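Local coordinates for Tol-Pal system protein TolB (Acinetobacter baumannii, PDB 7MX5), which probably works in the periplasm as part of the Tol-Pal system, which supports outer-membrane integrity and invagination during cell division, at residues N237-Y241 with R252-G258. Residue numbers count along the deposited sequence, not the author numbering.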
ATOM      1  N   ASN A 237     -15.480 -24.092 -12.423  1.00 90.96           N
ATOM      2  CA  ASN A 237     -15.523 -23.024 -11.438  1.00 83.17           C
ATOM      3  C   ASN A 237     -14.167 -22.819 -10.768  1.00 76.51           C
ATOM      4  O   ASN A 237     -13.427 -23.780 -10.537  1.00 70.67           O
ATOM      5  CB  ASN A 237     -16.577 -23.332 -10.370  1.00 84.59           C
ATOM      6  CG  ASN A 237     -17.798 -24.025 -10.945  1.00 90.57           C
ATOM      7  OD1 ASN A 237     -17.773 -25.225 -11.219  1.00 95.43           O
ATOM      8  ND2 ASN A 237     -18.870 -23.268 -11.142  1.00 91.45           N
ATOM      9  N   PRO A 238     -13.822 -21.572 -10.438  1.00 74.50           N
ATOM     10  CA  PRO A 238     -12.507 -21.295  -9.849  1.00 75.39           C
ATOM     11  C   PRO A 238     -12.322 -22.018  -8.525  1.00 66.86           C
ATOM     12  O   PRO A 238     -13.277 -22.248  -7.783  1.00 74.34           O
ATOM     13  CB  PRO A 238     -12.518 -19.773  -9.656  1.00 75.02           C
ATOM     14  CG  PRO A 238     -13.576 -19.277 -10.601  1.00 71.39           C
ATOM     15  CD  PRO A 238     -14.622 -20.346 -10.588  1.00 68.87           C
ATOM     16  N   GLU A 239     -11.071 -22.382  -8.240  1.00 56.09           N
ATOM     17  CA  GLU A 239     -10.707 -23.080  -7.016  1.00 57.86           C
ATOM     18  C   GLU A 239      -9.366 -22.555  -6.522  1.00 56.98           C
ATOM     19  O   GLU A 239      -8.552 -22.050  -7.299  1.00 50.27           O
ATOM     20  CB  GLU A 239     -10.628 -24.600  -7.227  1.00 55.22           C
ATOM     21  CG  GLU A 239     -11.832 -25.378  -6.721  1.00 69.98           C
ATOM     22  CD  GLU A 239     -12.146 -26.587  -7.575  1.00 80.74           C
ATOM     23  OE1 GLU A 239     -11.318 -26.936  -8.440  1.00 89.28           O
ATOM     24  OE2 GLU A 239     -13.221 -27.192  -7.382  1.00 82.87           O
ATOM     25  N   ILE A 240      -9.138 -22.689  -5.218  1.00 54.95           N
ATOM     26  CA  ILE A 240      -7.901 -22.231  -4.593  1.00 50.73           C
ATOM     27  C   ILE A 240      -6.901 -23.379  -4.563  1.00 51.20           C
ATOM     28  O   ILE A 240      -7.236 -24.498  -4.157  1.00 53.80           O
ATOM     29  CB  ILE A 240      -8.159 -21.690  -3.177  1.00 49.96           C
ATOM     30  CG1 ILE A 240      -8.910 -20.359  -3.238  1.00 44.70           C
ATOM     31  CG2 ILE A 240      -6.850 -21.523  -2.417  1.00 40.18           C
ATOM     32  CD1 ILE A 240     -10.248 -20.390  -2.543  1.00 59.20           C
ATOM     33  N   TYR A 241      -5.674 -23.100  -4.992  1.00 54.20           N
ATOM     34  CA  TYR A 241      -4.582 -24.060  -4.976  1.00 53.73           C
ATOM     35  C   TYR A 241      -3.415 -23.483  -4.188  1.00 48.21           C
ATOM     36  O   TYR A 241      -3.193 -22.268  -4.180  1.00 52.58           O
ATOM     37  CB  TYR A 241      -4.123 -24.396  -6.398  1.00 63.79           C
ATOM     38  CG  TYR A 241      -5.140 -25.141  -7.228  1.00 65.62           C
ATOM     39  CD1 TYR A 241      -6.126 -24.459  -7.929  1.00 58.79           C
ATOM     40  CD2 TYR A 241      -5.128 -26.527  -7.297  1.00 72.72           C
ATOM     41  CE1 TYR A 241      -7.063 -25.138  -8.684  1.00 64.73           C
ATOM     42  CE2 TYR A 241      -6.056 -27.211  -8.057  1.00 68.59           C
ATOM     43  CZ  TYR A 241      -7.025 -26.514  -8.742  1.00 75.11           C
ATOM     44  OH  TYR A 241      -7.954 -27.198  -9.491  1.00 80.94           O
ATOM     45  N   ARG A 252      -5.015 -28.954  -4.520  1.00 72.57           N
ATOM     46  CA  ARG A 252      -6.120 -28.033  -4.308  1.00 73.31           C
ATOM     47  C   ARG A 252      -6.608 -28.037  -2.862  1.00 70.59           C
ATOM     48  O   ARG A 252      -6.330 -28.951  -2.082  1.00 67.72           O
ATOM     49  CB  ARG A 252      -7.273 -28.372  -5.250  1.00 71.40           C
ATOM     50  CG  ARG A 252      -7.987 -29.668  -4.954  1.00 69.07           C
ATOM     51  CD  ARG A 252      -9.409 -29.585  -5.462  1.00 72.68           C
ATOM     52  NE  ARG A 252     -10.246 -28.802  -4.564  1.00 81.43           N
ATOM     53  CZ  ARG A 252     -11.123 -29.323  -3.718  1.00 83.60           C
ATOM     54  NH1 ARG A 252     -11.324 -30.629  -3.650  1.00 78.46           N
ATOM     55  NH2 ARG A 252     -11.816 -28.514  -2.921  1.00 83.86           N
ATOM     56  N   MET A 253      -7.360 -26.987  -2.517  1.00 67.51           N
ATOM     57  CA  MET A 253      -7.795 -26.786  -1.140  1.00 68.72           C
ATOM     58  C   MET A 253      -9.301 -26.583  -0.989  1.00 71.71           C
ATOM     59  O   MET A 253      -9.952 -27.373  -0.298  1.00 83.26           O
ATOM     60  CB  MET A 253      -7.044 -25.607  -0.514  1.00 65.29           C
ATOM     61  CG  MET A 253      -5.625 -25.427  -1.029  1.00 71.93           C
ATOM     62  SD  MET A 253      -4.433 -26.300   0.005  1.00 60.51           S
ATOM     63  CE  MET A 253      -4.135 -25.071   1.267  1.00 61.59           C
ATOM     64  N   THR A 254      -9.859 -25.520  -1.558  1.00 73.17           N
ATOM     65  CA  THR A 254     -11.262 -25.267  -1.244  1.00 79.41           C
ATOM     66  C   THR A 254     -12.389 -25.039  -2.247  1.00 88.82           C
ATOM     67  O   THR A 254     -12.998 -25.982  -2.753  1.00 97.16           O
ATOM     68  CB  THR A 254     -11.408 -24.106  -0.214  1.00 67.36           C
ATOM     69  OG1 THR A 254     -10.163 -23.839   0.447  1.00 70.35           O
ATOM     70  CG2 THR A 254     -12.465 -24.447   0.827  1.00 64.87           C
ATOM     71  N   ASN A 255     -12.652 -23.766  -2.517  1.00 76.68           N
ATOM     72  CA  ASN A 255     -13.848 -23.379  -3.253  1.00 85.48           C
ATOM     73  C   ASN A 255     -14.337 -23.645  -4.666  1.00 87.12           C
ATOM     74  O   ASN A 255     -13.884 -23.049  -5.624  1.00 85.41           O
ATOM     75  CB  ASN A 255     -14.227 -21.972  -2.887  1.00 77.21           C
ATOM     76  CG  ASN A 255     -15.407 -21.954  -1.997  1.00 73.39           C
ATOM     77  OD1 ASN A 255     -16.372 -21.265  -2.246  1.00 71.18           O
ATOM     78  ND2 ASN A 255     -15.365 -22.775  -0.986  1.00 70.65           N
ATOM     79  N   ASP A 256     -15.318 -24.535  -4.765  1.00 85.32           N
ATOM     80  CA  ASP A 256     -15.976 -24.722  -6.048  1.00 89.00           C
ATOM     81  C   ASP A 256     -17.379 -24.127  -5.942  1.00 95.06           C
ATOM     82  O   ASP A 256     -18.385 -24.837  -5.978  1.00 90.55           O
ATOM     83  CB  ASP A 256     -16.011 -26.226  -6.382  1.00 89.55           C
ATOM     84  CG  ASP A 256     -16.432 -26.514  -7.810  1.00 96.10           C
ATOM     85  OD1 ASP A 256     -17.207 -25.726  -8.389  1.00 96.68           O
ATOM     86  OD2 ASP A 256     -15.993 -27.551  -8.352  1.00 98.79           O
ATOM     87  N   SER A 257     -17.444 -22.801  -5.793  1.00 81.91           N
ATOM     88  CA  SER A 257     -18.666 -22.138  -5.351  1.00 85.53           C
ATOM     89  C   SER A 257     -19.366 -21.312  -6.424  1.00 92.95           C
ATOM     90  O   SER A 257     -20.403 -20.706  -6.130  1.00 85.86           O
ATOM     91  CB  SER A 257     -18.372 -21.241  -4.144  1.00 76.97           C
ATOM     92  OG  SER A 257     -17.441 -20.224  -4.473  1.00 80.70           O
ATOM     93  N   GLY A 258     -18.840 -21.257  -7.643  1.00102.88           N
ATOM     94  CA  GLY A 258     -19.531 -20.589  -8.726  1.00101.81           C
ATOM     95  C   GLY A 258     -19.221 -19.119  -8.907  1.00104.15           C
ATOM     96  O   GLY A 258     -19.819 -18.482  -9.784  1.00107.27           O
TER
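Start at Tyr241 and Arg252, an antiparallel non-hydrogen-bonded pair whose side chains share one sheet face. The Tyr241 ring (chi1 m) leans across its partner, bringing CE2 to 3.3 Å from Arg252 CB. From a p chi1 the arginine runs forward along its own segment, and Arg252 NH2 donates to Thr254 O at 2.8 Å. Glu239 leaves its strand sideways, chi1 between wells at -102°, and its end nears 252-258. Glu239 OE2 stays 4.4 Å from Arg252 NE, well out of the guanidinium plane, so these charges are merely near each other; it also lies 3.0 Å from Asp256 OD2, a like-charge approach, unfavourable if both are ionised. One backbone hydrogen bond ties the segments, Met253 N to Ile240 O at 3.0 Å; farther along, Glu239 CA makes a CH...O contact with Asn255 O at 3.5 Å. Ile240 directs CB toward 252-258; chi1 m with an off-well chi2 of 120° leaves CD1 4.3 Å from Asn255 CB, and it also packs on Phe272 and Phe274. The end of Asn255 leads away, its less certainly placed OD1 hydrogen-bonding Ser276 in the next sheet. Past strand 249-252, the chain thus leaves one four-stranded antiparallel blade for its neighbour, the blade-to-blade connection of a TolB beta-propeller.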